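Local coordinates for branched-chain-amino-acid aminotransferase (Pseudomonas aeruginosa, PDB 6NST), which probably catalyses the pyridoxal-phosphate-dependent exchange of amino groups between leucine, isoleucine or valine and 2-oxoglutarate, a step of branched-chain amino-acid synthesis, at residues 202-207 with 246-251; 180-185 with 196-201; 37-42 with 59-64; 143-148 with 172-177. The protein carries 1 engineered substitution. All blocks are in the same frame, centred on the assembly; numbering follows the deposited sequence.

In the fold
Following the chain, contact 3 comes first: it folds helix 55-68 back on strand 36-46 of the antiparallel sheet, closing a 16-residue loop. Contact 4 then closes a 23-residue loop between strand 140-145 and helix 166-177, contact 2 closes a 10-residue loop around strand 192-195, and contact 1 spans 38 residues from strand 199-204 to the end of helix 243-247. The four loops run in series; none nests in or crosses another. Contacts 4, 2 and 1 all belong to the mixed sheet: Met184 O lies 2.8 Å from Ser145 N, and contacts 2 and 1 share strand 199-204. Contact 3 stands apart, its centre about 20 Å from that of contact 2.

Contact 1 (202-207 with 246-251); sequences IIKDGV and VYIADE
Ile203 faces both Asp250 and Glu251, which makes this antiparallel pairing a classic beta bulge where strand 251-256 starts beside strand 199-204. The evidence lies in Ile203 O: it accepts Glu251 N at 3.1 Å and, weakly, Asp250 N, while Ile203 N donates back to Glu251 O. Ile203 and Glu251 put their side chains on the same face of the sheet, where they pass at a slant with CB to CB at 3.8 Å; the Glu251 carboxylate is taken up by the backbone N-H groups of Val280 and Thr281 at the start of helix 279-292. Ile202 meets the end of helix 243-247 and the residues after it: Ile202 CB rests on Ala249 CB at 3.8 Å, and its CG2 touches both methyls of Val246, the two side chains nearly perpendicular.

Beyond the bulge the chain reverses in a type I' turn from Lys204 to Val207. The Lys204 side chain, kinked at chi2 and chi4, runs at about a right angle to that of Asp250, and Lys204 NZ ends in a weak bond to Ile248 O at 3.3 Å. Asp250 serves the turn instead. With CG anti to its carbonyl carbon (chi1 -63°), Asp250 offers OD2 to Asp205 N in a nearly straight 2.7 Å bond (172° at the hydrogen), on the anti side and well out of the carboxylate plane. The Asp205 and Asp250 carboxylates, their planes 60° apart, are joined by a water that donates to Asp205 OD1 and Asp250 OD1. A second water accepts from Gly206 N and donates to Asp250 OD2, its oxygen 2.6 Å from that OD2.

Contact 2 (180-185 with 196-201); sequences ADEAMM and SGENIF
The carboxylates of Glu182 and Glu198 meet tip to tip, with their planes turned 51° apart. The contact lies in the mixed sheet of the class IV aminotransferase fold, where the chain runs out along strand 182-186, returns antiparallel along 192-195 and then passes through Ser196-Glu198 into strand 199-204. Glu182 OE2 stands 2.8 Å from Glu198 OE2. Two acid oxygens so near each other, in a buried contact, suggest that the pair may share a proton. The other oxygen, Glu182 OE1, is met on its anti side by Ala183 N at 3.0 Å, close to the carboxylate plane. A bend at chi2 (50°) folds the chain back to allow that bond. Glu182 OE1 also lies close against Ser196 CB, at 3.0 Å; Ser196 OG is turned to Ser168 O of helix 166-177.

Phe254 of strand 251-256 packs against both glutamates and Ile200. Backbone contact is slight, a weak bond from Ser196 N to Ala183 O at 3.5 Å. Farther along, Met184 and Ile200 cross at about a right angle, and the Ile200 methyl CD1 sits 3.7 Å from Met184 SD.

Contact 3 (37-42 with 59-64); sequences VFEGVR and TDRLFD. With SO4 (sulfate ion), chain G.
Val37 opens the contact by placing CG2 3.7 Å from Leu62 CD1, the two side chains crossing at a slant as strand 36-46 packs on helix 55-68. At Phe38 the backbone does the touching: Phe38 C lies 3.8 Å from Leu62 CD1, while CB points away from the helix and the ring packs on Lys160, the residue expected to carry the cofactor. Glu39 turns back to the helix. Its CG slides past Leu62 CB, the two side chains running in opposite directions, and a bend at chi2 (-62°) brings the carboxylate to Arg61. There the guanidinium grips it side-on. Arg61 NE reaches Glu39 OE1 at 2.8 Å and Arg61 NH1 reaches Glu39 OE2 at 2.8 Å, each oxygen close to the guanidinium plane, although the two groups are twisted by 37°. Glu39 OE2 has a further partner in His58 ND1.

Arg61 NH1 and NH2 both bond to O1 of a sulfate, probably from the crystallisation liquor, NH2 at 2.8 Å. Ile220 N and Thr221 OG1, at the start of helix 220-231, and Thr257 OG1 also hold the sulfate. Such an anion site is consistent with the place of the cofactor phosphate in class IV aminotransferases; Glu39, as a second-shell residue, would fix the arginine's rotation there.

Contact 4 (143-148 with 172-177); sequences RTSSFT and LQEAIS
Ser146 OG is held from two chains: it donates to Glu174 OE2 at a short 2.5 Å and is also hydrogen-bonded to Arg243 NH1 of a neighbouring subunit. Glu174 answers with its other oxygen too. Glu174 OE1 accepts Ser146 N at 3.0 Å, at 153° and on the syn side, 21° out of the carboxylate plane, so one residue engages both carboxylate oxygens and fixes the group's rotation. The glutamate gets there by extension: CG is anti to the backbone N (chi1 176°) and the chain stays straight beyond it. Ser146 brings its hydroxyl round by setting OG between its own N and carbonyl carbon.

Helix 166-177 is the helical arm of a beta-alpha-beta unit whose parallel strands are 140-145 and 182-186, and Glu174 reaches from it to the corner the chain turns at Ser146 and Phe147. That corner is shaped by an ST turn, in which Ser145 OG accepts Phe147 N at 3.0 Å. The Phe147 ring lies beside the acid: Phe147 CD2 is 3.6 Å from Glu174 OE1, with ring and carboxylate planes steeply inclined.

Earlier in the strand, Arg143 CD approaches Ala175 O at 4.1 Å. The guanidinium continues into the same neighbouring subunit, where NH2 bonds to Glu174 O and NH1 to Ser177 OG; that subunit's Arg143 bonds back to Glu174 O and Ser177 OG here.

Contact 1 (202-207 with 246-251)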
loop_
_atom_site.group_PDB
_atom_site.type_symbol
_atom_site.label_atom_id
_atom_site.label_comp_id
_atom_site.label_asym_id
_atom_site.label_seq_id
_atom_site.Cartn_x
_atom_site.Cartn_y
_atom_site.Cartn_z
ATOM N N ILE A 202 3.648 20.358 15.748
ATOM C CA ILE A 202 2.503 20.505 16.637
ATOM C C ILE A 202 2.998 20.450 18.074
ATOM O O ILE A 202 4.030 19.841 18.375
ATOM C CB ILE A 202 1.409 19.437 16.391
ATOM C CG1 ILE A 202 1.914 18.039 16.741
ATOM C CG2 ILE A 202 0.925 19.478 14.947
ATOM C CD1 ILE A 202 0.853 16.966 16.595
ATOM N N ILE A 203 2.262 21.112 18.962
ATOM C CA ILE A 203 2.567 21.147 20.387
ATOM C C ILE A 203 1.361 20.609 21.142
ATOM O O ILE A 203 0.222 21.004 20.865
ATOM C CB ILE A 203 2.925 22.569 20.866
ATOM C CG1 ILE A 203 4.335 22.961 20.419
ATOM C CG2 ILE A 203 2.817 22.672 22.382
ATOM C CD1 ILE A 203 4.416 23.503 19.013
ATOM N N LYS A 204 1.610 19.703 22.084
ATOM C CA LYS A 204 0.556 19.140 22.924
ATOM C C LYS A 204 1.105 19.022 24.338
ATOM O O LYS A 204 2.045 18.258 24.579
ATOM C CB LYS A 204 0.090 17.782 22.396
ATOM C CG LYS A 204 -1.109 17.197 23.134
ATOM C CD LYS A 204 -2.286 18.157 23.122
ATOM C CE LYS A 204 -3.520 17.534 23.763
ATOM N NZ LYS A 204 -4.025 16.365 22.984
ATOM N N ASP A 205 0.526 19.792 25.263
ATOM C CA ASP A 205 0.921 19.777 26.673
ATOM C C ASP A 205 2.395 20.142 26.846
ATOM O O ASP A 205 3.125 19.517 27.617
ATOM C CB ASP A 205 0.609 18.425 27.319
ATOM C CG ASP A 205 -0.861 18.069 27.232
ATOM O OD1 ASP A 205 -1.701 18.990 27.311
ATOM O OD2 ASP A 205 -1.180 16.871 27.074
ATOM N N GLY A 206 2.835 21.169 26.119
ATOM C CA GLY A 206 4.182 21.681 26.249
ATOM C C GLY A 206 5.259 20.866 25.572
ATOM O O GLY A 206 6.444 21.187 25.731
ATOM N N VAL A 207 4.897 19.826 24.826
ATOM C CA VAL A 207 5.855 18.981 24.124
ATOM C C VAL A 207 5.691 19.210 22.629
ATOM O O VAL A 207 4.566 19.297 22.123
ATOM C CB VAL A 207 5.666 17.494 24.487
ATOM C CG1 VAL A 207 6.700 16.633 23.775
ATOM C CG2 VAL A 207 5.754 17.304 25.993
ATOM N N VAL A 246 -3.331 16.356 14.710
ATOM C CA VAL A 246 -3.127 17.788 14.530
ATOM C C VAL A 246 -4.359 18.570 14.972
ATOM O O VAL A 246 -4.237 19.675 15.515
ATOM C CB VAL A 246 -2.767 18.093 13.062
ATOM C CG1 VAL A 246 -2.500 19.583 12.868
ATOM C CG2 VAL A 246 -1.566 17.268 12.624
ATOM N N TYR A 247 -5.558 18.014 14.755
ATOM C CA TYR A 247 -6.788 18.722 15.102
ATOM C C TYR A 247 -6.841 19.054 16.590
ATOM O O TYR A 247 -7.348 20.113 16.977
ATOM C CB TYR A 247 -8.015 17.889 14.718
ATOM C CG TYR A 247 -8.197 17.598 13.241
ATOM C CD1 TYR A 247 -7.475 18.284 12.269
ATOM C CD2 TYR A 247 -9.109 16.633 12.819
ATOM C CE1 TYR A 247 -7.651 18.010 10.920
ATOM C CE2 TYR A 247 -9.291 16.355 11.478
ATOM C CZ TYR A 247 -8.559 17.045 10.532
ATOM O OH TYR A 247 -8.742 16.771 9.195
ATOM N N ILE A 248 -6.325 18.166 17.437
ATOM C CA ILE A 248 -6.448 18.308 18.883
ATOM C C ILE A 248 -5.138 18.776 19.523
ATOM O O ILE A 248 -4.966 18.653 20.735
ATOM C CB ILE A 248 -6.942 17.009 19.535
ATOM C CG1 ILE A 248 -5.945 15.874 19.285
ATOM C CG2 ILE A 248 -8.324 16.656 19.018
ATOM C CD1 ILE A 248 -6.339 14.558 19.923
ATOM N N ALA A 249 -4.212 19.307 18.732
ATOM C CA ALA A 249 -2.985 19.849 19.293
ATOM C C ALA A 249 -3.240 21.218 19.914
ATOM O O ALA A 249 -4.183 21.925 19.547
ATOM C CB ALA A 249 -1.901 19.955 18.221
ATOM N N ASP A 250 -2.385 21.583 20.874
ATOM C CA ASP A 250 -2.474 22.911 21.478
ATOM C C ASP A 250 -1.986 23.986 20.516
ATOM O O ASP A 250 -2.574 25.071 20.435
ATOM C CB ASP A 250 -1.666 22.961 22.775
ATOM C CG ASP A 250 -2.197 22.014 23.834
ATOM O OD1 ASP A 250 -3.409 21.721 23.823
ATOM O OD2 ASP A 250 -1.398 21.568 24.685
ATOM N N GLU A 251 -0.908 23.705 19.786
ATOM C CA GLU A 251 -0.332 24.640 18.829
ATOM C C GLU A 251 0.065 23.881 17.572
ATOM O O GLU A 251 0.135 22.650 17.558
ATOM C CB GLU A 251 0.896 25.362 19.399
ATOM C CG GLU A 251 0.649 26.141 20.673
ATOM C CD GLU A 251 1.929 26.712 21.247
ATOM O OE1 GLU A 251 2.149 26.567 22.468
ATOM O OE2 GLU A 251 2.718 27.298 20.476
HETATM O O HOH W 1 -3.833 20.025 25.890
HETATM O O HOH W 2 0.765 23.003 25.063
#

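Contact 2 (180-185 with 196-201)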
loop_
_atom_site.group_PDB
_atom_site.type_symbol
_atom_site.label_atom_id
_atom_site.label_comp_id
_atom_site.label_asym_id
_atom_site.label_seq_id
_atom_site.Cartn_x
_atom_site.Cartn_y
_atom_site.Cartn_z
ATOM N N ALA A 180 -8.226 28.268 1.907
ATOM C CA ALA A 180 -7.129 28.229 2.860
ATOM C C ALA A 180 -5.890 28.916 2.297
ATOM O O ALA A 180 -5.846 29.343 1.141
ATOM C CB ALA A 180 -6.802 26.781 3.240
ATOM N N ASP A 181 -4.868 29.015 3.144
ATOM C CA ASP A 181 -3.585 29.589 2.762
ATOM C C ASP A 181 -2.533 28.542 2.451
ATOM O O ASP A 181 -1.597 28.824 1.695
ATOM C CB ASP A 181 -3.055 30.494 3.878
ATOM C CG ASP A 181 -4.062 31.529 4.306
ATOM O OD1 ASP A 181 -4.643 32.188 3.419
ATOM O OD2 ASP A 181 -4.283 31.670 5.526
ATOM N N GLU A 182 -2.659 27.346 3.016
ATOM C CA GLU A 182 -1.644 26.322 2.840
ATOM C C GLU A 182 -2.312 24.958 2.912
ATOM O O GLU A 182 -3.424 24.814 3.425
ATOM C CB GLU A 182 -0.534 26.459 3.893
ATOM C CG GLU A 182 0.745 25.685 3.594
ATOM C CD GLU A 182 1.263 25.925 2.187
ATOM O OE1 GLU A 182 0.841 25.194 1.269
ATOM O OE2 GLU A 182 2.082 26.849 1.998
ATOM N N ALA A 183 -1.625 23.959 2.371
ATOM C CA ALA A 183 -2.079 22.581 2.411
ATOM C C ALA A 183 -1.231 21.784 3.392
ATOM O O ALA A 183 -0.078 22.127 3.663
ATOM C CB ALA A 183 -2.013 21.936 1.022
ATOM N N MET A 184 -1.824 20.726 3.940
ATOM C CA MET A 184 -1.118 19.755 4.764
ATOM C C MET A 184 -1.058 18.445 3.988
ATOM O O MET A 184 -2.098 17.909 3.591
ATOM C CB MET A 184 -1.811 19.561 6.116
ATOM C CG MET A 184 -0.996 18.756 7.129
ATOM S SD MET A 184 -1.726 18.645 8.781
ATOM C CE MET A 184 -3.103 17.535 8.497
ATOM N N MET A 185 0.153 17.941 3.768
ATOM C CA MET A 185 0.363 16.763 2.935
ATOM C C MET A 185 0.399 15.495 3.779
ATOM O O MET A 185 0.984 15.473 4.865
ATOM C CB MET A 185 1.672 16.876 2.151
ATOM C CG MET A 185 1.896 18.213 1.475
ATOM S SD MET A 185 0.675 18.547 0.203
ATOM C CE MET A 185 0.832 17.088 -0.823
ATOM N N SER A 196 2.917 22.153 1.882
ATOM C CA SER A 196 3.263 22.132 0.465
ATOM C C SER A 196 4.747 22.396 0.249
ATOM O O SER A 196 5.343 21.860 -0.692
ATOM C CB SER A 196 2.426 23.156 -0.299
ATOM O OG SER A 196 2.781 23.195 -1.669
ATOM N N GLY A 197 5.360 23.208 1.105
ATOM C CA GLY A 197 6.785 23.461 1.028
ATOM C C GLY A 197 7.383 23.817 2.373
ATOM O O GLY A 197 8.424 24.475 2.443
ATOM N N GLU A 198 6.725 23.390 3.452
ATOM C CA GLU A 198 7.176 23.673 4.806
ATOM C C GLU A 198 7.063 22.414 5.651
ATOM O O GLU A 198 6.167 21.592 5.445
ATOM C CB GLU A 198 6.356 24.793 5.472
ATOM C CG GLU A 198 6.119 26.025 4.617
ATOM C CD GLU A 198 4.926 25.874 3.693
ATOM O OE1 GLU A 198 4.210 24.853 3.797
ATOM O OE2 GLU A 198 4.704 26.777 2.860
ATOM N N ASN A 199 7.978 22.270 6.604
ATOM C CA ASN A 199 7.838 21.244 7.626
ATOM C C ASN A 199 6.835 21.702 8.678
ATOM O O ASN A 199 6.701 22.897 8.957
ATOM C CB ASN A 199 9.186 20.934 8.280
ATOM C CG ASN A 199 10.114 20.156 7.364
ATOM O OD1 ASN A 199 10.939 20.734 6.655
ATOM N ND2 ASN A 199 9.982 18.835 7.375
ATOM N N ILE A 200 6.119 20.743 9.259
ATOM C CA ILE A 200 5.022 21.036 10.172
ATOM C C ILE A 200 5.389 20.562 11.571
ATOM O O ILE A 200 6.061 19.538 11.742
ATOM C CB ILE A 200 3.700 20.400 9.687
ATOM C CG1 ILE A 200 2.519 20.905 10.523
ATOM C CG2 ILE A 200 3.778 18.881 9.712
ATOM C CD1 ILE A 200 1.162 20.609 9.908
ATOM N N PHE A 201 4.967 21.331 12.572
ATOM C CA PHE A 201 5.163 21.006 13.975
ATOM C C PHE A 201 3.836 21.158 14.703
ATOM O O PHE A 201 2.999 21.978 14.325
ATOM C CB PHE A 201 6.205 21.921 14.640
ATOM C CG PHE A 201 7.618 21.688 14.180
ATOM C CD1 PHE A 201 8.045 22.128 12.937
ATOM C CD2 PHE A 201 8.532 21.058 15.010
ATOM C CE1 PHE A 201 9.349 21.924 12.524
ATOM C CE2 PHE A 201 9.835 20.849 14.603
ATOM C CZ PHE A 201 10.245 21.284 13.358
#

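Contact 3 (37-42 with 59-64)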
loop_
_atom_site.group_PDB
_atom_site.type_symbol
_atom_site.label_atom_id
_atom_site.label_comp_id
_atom_site.label_asym_id
_atom_site.label_seq_id
_atom_site.Cartn_x
_atom_site.Cartn_y
_atom_site.Cartn_z
ATOM N N VAL A 37 18.270 20.337 -9.755
ATOM C CA VAL A 37 18.199 20.562 -8.318
ATOM C C VAL A 37 18.318 22.055 -8.051
ATOM O O VAL A 37 18.897 22.803 -8.846
ATOM C CB VAL A 37 19.287 19.768 -7.556
ATOM C CG1 VAL A 37 19.196 18.286 -7.893
ATOM C CG2 VAL A 37 20.672 20.303 -7.877
ATOM N N PHE A 38 17.747 22.492 -6.932
ATOM C CA PHE A 38 17.756 23.905 -6.586
ATOM C C PHE A 38 17.707 24.055 -5.074
ATOM O O PHE A 38 17.543 23.083 -4.332
ATOM C CB PHE A 38 16.591 24.658 -7.247
ATOM C CG PHE A 38 15.246 24.360 -6.646
ATOM C CD1 PHE A 38 14.641 25.264 -5.789
ATOM C CD2 PHE A 38 14.582 23.180 -6.944
ATOM C CE1 PHE A 38 13.402 24.997 -5.238
ATOM C CE2 PHE A 38 13.342 22.907 -6.395
ATOM C CZ PHE A 38 12.751 23.818 -5.540
ATOM N N GLU A 39 17.860 25.297 -4.623
ATOM C CA GLU A 39 17.835 25.618 -3.205
ATOM C C GLU A 39 17.068 26.914 -2.993
ATOM O O GLU A 39 16.916 27.733 -3.904
ATOM C CB GLU A 39 19.250 25.745 -2.625
ATOM C CG GLU A 39 19.865 24.428 -2.177
ATOM C CD GLU A 39 19.072 23.774 -1.059
ATOM O OE1 GLU A 39 18.862 22.543 -1.115
ATOM O OE2 GLU A 39 18.651 24.496 -0.128
ATOM N N GLY A 40 16.569 27.079 -1.773
ATOM C CA GLY A 40 15.985 28.332 -1.343
ATOM C C GLY A 40 16.768 28.878 -0.170
ATOM O O GLY A 40 16.843 28.237 0.882
ATOM N N VAL A 41 17.382 30.045 -0.344
ATOM C CA VAL A 41 18.275 30.613 0.656
ATOM C C VAL A 41 17.840 32.042 0.945
ATOM O O VAL A 41 17.341 32.751 0.066
ATOM C CB VAL A 41 19.750 30.566 0.192
ATOM C CG1 VAL A 41 20.687 30.745 1.372
ATOM C CG2 VAL A 41 20.045 29.255 -0.530
ATOM N N ARG A 42 18.026 32.463 2.194
ATOM C CA ARG A 42 17.651 33.799 2.635
ATOM C C ARG A 42 18.881 34.574 3.084
ATOM O O ARG A 42 19.792 34.014 3.704
ATOM C CB ARG A 42 16.636 33.748 3.782
ATOM C CG ARG A 42 15.218 33.409 3.358
ATOM C CD ARG A 42 14.573 34.544 2.581
ATOM N NE ARG A 42 14.349 35.717 3.418
ATOM C CZ ARG A 42 13.315 35.861 4.240
ATOM N NH1 ARG A 42 13.190 36.966 4.962
ATOM N NH2 ARG A 42 12.407 34.900 4.344
ATOM N N THR A 59 24.291 25.020 0.614
ATOM C CA THR A 59 25.213 24.590 -0.430
ATOM C C THR A 59 25.487 23.094 -0.337
ATOM O O THR A 59 25.563 22.407 -1.363
ATOM C CB THR A 59 26.516 25.389 -0.340
ATOM O OG1 THR A 59 26.247 26.773 -0.604
ATOM C CG2 THR A 59 27.536 24.878 -1.348
ATOM N N ASP A 60 25.621 22.569 0.885
ATOM C CA ASP A 60 25.839 21.135 1.056
ATOM C C ASP A 60 24.631 20.334 0.588
ATOM O O ASP A 60 24.782 19.255 0.005
ATOM C CB ASP A 60 26.147 20.814 2.519
ATOM C CG ASP A 60 27.569 21.164 2.909
ATOM O OD1 ASP A 60 28.383 21.455 2.008
ATOM O OD2 ASP A 60 27.869 21.146 4.122
ATOM N N ARG A 61 23.422 20.841 0.841
ATOM C CA ARG A 61 22.233 20.129 0.393
ATOM C C ARG A 61 22.091 20.188 -1.120
ATOM O O ARG A 61 21.593 19.234 -1.732
ATOM C CB ARG A 61 20.987 20.694 1.071
ATOM C CG ARG A 61 19.759 19.815 0.910
ATOM C CD ARG A 61 18.629 20.282 1.805
ATOM N NE ARG A 61 18.121 21.593 1.415
ATOM C CZ ARG A 61 17.149 22.235 2.054
ATOM N NH1 ARG A 61 16.746 23.426 1.629
ATOM N NH2 ARG A 61 16.579 21.685 3.119
ATOM N N LEU A 62 22.526 21.287 -1.742
ATOM C CA LEU A 62 22.517 21.357 -3.199
ATOM C C LEU A 62 23.409 20.277 -3.800
ATOM O O LEU A 62 23.008 19.583 -4.743
ATOM C CB LEU A 62 22.962 22.743 -3.665
ATOM C CG LEU A 62 22.790 23.018 -5.160
ATOM C CD1 LEU A 62 21.310 23.106 -5.523
ATOM C CD2 LEU A 62 23.527 24.284 -5.572
ATOM N N PHE A 63 24.619 20.111 -3.260
ATOM C CA PHE A 63 25.513 19.072 -3.760
ATOM C C PHE A 63 25.012 17.681 -3.400
ATOM O O PHE A 63 25.194 16.738 -4.181
ATOM C CB PHE A 63 26.929 19.299 -3.226
ATOM C CG PHE A 63 27.698 20.337 -3.993
ATOM C CD1 PHE A 63 27.366 21.678 -3.897
ATOM C CD2 PHE A 63 28.752 19.970 -4.818
ATOM C CE1 PHE A 63 28.072 22.636 -4.609
ATOM C CE2 PHE A 63 29.463 20.924 -5.530
ATOM C CZ PHE A 63 29.121 22.257 -5.426
ATOM N N ASP A 64 24.377 17.535 -2.233
ATOM C CA ASP A 64 23.693 16.286 -1.911
ATOM C C ASP A 64 22.604 15.982 -2.933
ATOM O O ASP A 64 22.505 14.858 -3.438
ATOM C CB ASP A 64 23.097 16.358 -0.505
ATOM C CG ASP A 64 24.102 16.021 0.574
ATOM O OD1 ASP A 64 25.274 15.752 0.237
ATOM O OD2 ASP A 64 23.717 16.017 1.762
HETATM S S SO4 G . 13.755 24.499 4.146
HETATM O O1 SO4 G . 15.032 23.802 4.028
HETATM O O2 SO4 G . 13.724 25.618 3.214
HETATM O O3 SO4 G . 12.661 23.578 3.838
HETATM O O4 SO4 G . 13.601 24.998 5.509
#

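Contact 4 (143-148 with 172-177)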
loop_
_atom_site.group_PDB
_atom_site.type_symbol
_atom_site.label_atom_id
_atom_site.label_comp_id
_atom_site.label_asym_id
_atom_site.label_seq_id
_atom_site.Cartn_x
_atom_site.Cartn_y
_atom_site.Cartn_z
ATOM N N ARG A 143 -5.791 23.429 4.877
ATOM C CA ARG A 143 -6.645 22.329 4.454
ATOM C C ARG A 143 -5.772 21.139 4.087
ATOM O O ARG A 143 -4.754 21.300 3.404
ATOM C CB ARG A 143 -7.523 22.729 3.265
ATOM C CG ARG A 143 -8.620 23.718 3.614
ATOM C CD ARG A 143 -9.420 24.124 2.386
ATOM N NE ARG A 143 -10.195 23.016 1.838
ATOM C CZ ARG A 143 -11.384 22.639 2.298
ATOM N NH1 ARG A 143 -11.936 23.279 3.321
ATOM N NH2 ARG A 143 -12.020 21.617 1.740
ATOM N N THR A 144 -6.162 19.954 4.545
ATOM C CA THR A 144 -5.428 18.746 4.190
ATOM C C THR A 144 -5.568 18.478 2.695
ATOM O O THR A 144 -6.677 18.491 2.152
ATOM C CB THR A 144 -5.936 17.552 4.993
ATOM O OG1 THR A 144 -5.822 17.832 6.393
ATOM C CG2 THR A 144 -5.126 16.309 4.664
ATOM N N SER A 145 -4.440 18.245 2.032
ATOM C CA SER A 145 -4.437 18.058 0.588
ATOM C C SER A 145 -5.001 16.695 0.211
ATOM O O SER A 145 -4.712 15.684 0.857
ATOM C CB SER A 145 -3.015 18.197 0.041
ATOM O OG SER A 145 -2.963 17.868 -1.337
ATOM N N SER A 146 -5.811 16.674 -0.850
ATOM C CA SER A 146 -6.279 15.422 -1.426
ATOM C C SER A 146 -5.228 14.760 -2.302
ATOM O O SER A 146 -5.416 13.609 -2.709
ATOM C CB SER A 146 -7.555 15.650 -2.244
ATOM O OG SER A 146 -7.278 16.377 -3.431
ATOM N N PHE A 147 -4.139 15.461 -2.609
ATOM C CA PHE A 147 -3.013 14.874 -3.320
ATOM C C PHE A 147 -2.064 14.230 -2.316
ATOM O O PHE A 147 -1.671 14.862 -1.329
ATOM C CB PHE A 147 -2.270 15.931 -4.140
ATOM C CG PHE A 147 -3.104 16.560 -5.217
ATOM C CD1 PHE A 147 -3.191 15.978 -6.471
ATOM C CD2 PHE A 147 -3.792 17.738 -4.979
ATOM C CE1 PHE A 147 -3.956 16.554 -7.464
ATOM C CE2 PHE A 147 -4.559 18.319 -5.969
ATOM C CZ PHE A 147 -4.640 17.729 -7.213
ATOM N N THR A 148 -1.702 12.978 -2.572
ATOM C CA THR A 148 -0.775 12.273 -1.699
ATOM C C THR A 148 0.643 12.792 -1.905
ATOM O O THR A 148 1.067 13.050 -3.034
ATOM C CB THR A 148 -0.840 10.771 -1.976
ATOM O OG1 THR A 148 -2.191 10.318 -1.823
ATOM C CG2 THR A 148 0.052 10.005 -1.021
ATOM N N LEU A 172 -0.991 23.220 -3.285
ATOM C CA LEU A 172 -1.167 24.605 -2.861
ATOM C C LEU A 172 -2.367 25.238 -3.552
ATOM O O LEU A 172 -3.169 25.929 -2.912
ATOM C CB LEU A 172 0.100 25.417 -3.139
ATOM C CG LEU A 172 -0.005 26.908 -2.792
ATOM C CD1 LEU A 172 -0.302 27.099 -1.310
ATOM C CD2 LEU A 172 1.251 27.671 -3.195
ATOM N N GLN A 173 -2.509 25.007 -4.859
ATOM C CA GLN A 173 -3.655 25.540 -5.586
ATOM C C GLN A 173 -4.964 24.991 -5.030
ATOM O O GLN A 173 -5.963 25.714 -4.949
ATOM C CB GLN A 173 -3.525 25.222 -7.076
ATOM C CG GLN A 173 -4.634 25.816 -7.924
ATOM C CD GLN A 173 -4.769 27.315 -7.731
ATOM O OE1 GLN A 173 -3.774 28.040 -7.685
ATOM N NE2 GLN A 173 -6.005 27.786 -7.605
ATOM N N GLU A 174 -4.977 23.714 -4.637
ATOM C CA GLU A 174 -6.182 23.143 -4.044
ATOM C C GLU A 174 -6.527 23.832 -2.732
ATOM O O GLU A 174 -7.693 24.162 -2.482
ATOM C CB GLU A 174 -6.007 21.641 -3.817
ATOM C CG GLU A 174 -7.197 21.000 -3.107
ATOM C CD GLU A 174 -6.978 19.537 -2.775
ATOM O OE1 GLU A 174 -5.832 19.162 -2.446
ATOM O OE2 GLU A 174 -7.954 18.763 -2.845
ATOM N N ALA A 175 -5.525 24.056 -1.878
ATOM C CA ALA A 175 -5.774 24.708 -0.599
ATOM C C ALA A 175 -6.277 26.130 -0.787
ATOM O O ALA A 175 -7.115 26.601 -0.011
ATOM C CB ALA A 175 -4.503 24.700 0.249
ATOM N N ILE A 176 -5.786 26.826 -1.812
ATOM C CA ILE A 176 -6.225 28.195 -2.056
ATOM C C ILE A 176 -7.641 28.212 -2.619
ATOM O O ILE A 176 -8.487 29.001 -2.180
ATOM C CB ILE A 176 -5.227 28.913 -2.984
ATOM C CG1 ILE A 176 -3.871 29.051 -2.286
ATOM C CG2 ILE A 176 -5.762 30.271 -3.398
ATOM C CD1 ILE A 176 -2.798 29.687 -3.147
ATOM N N SER A 177 -7.931 27.335 -3.586
ATOM C CA SER A 177 -9.275 27.274 -4.152
ATOM C C SER A 177 -10.312 26.827 -3.130
ATOM O O SER A 177 -11.507 27.055 -3.337
ATOM C CB SER A 177 -9.300 26.338 -5.365
ATOM O OG SER A 177 -8.963 25.010 -5.000
#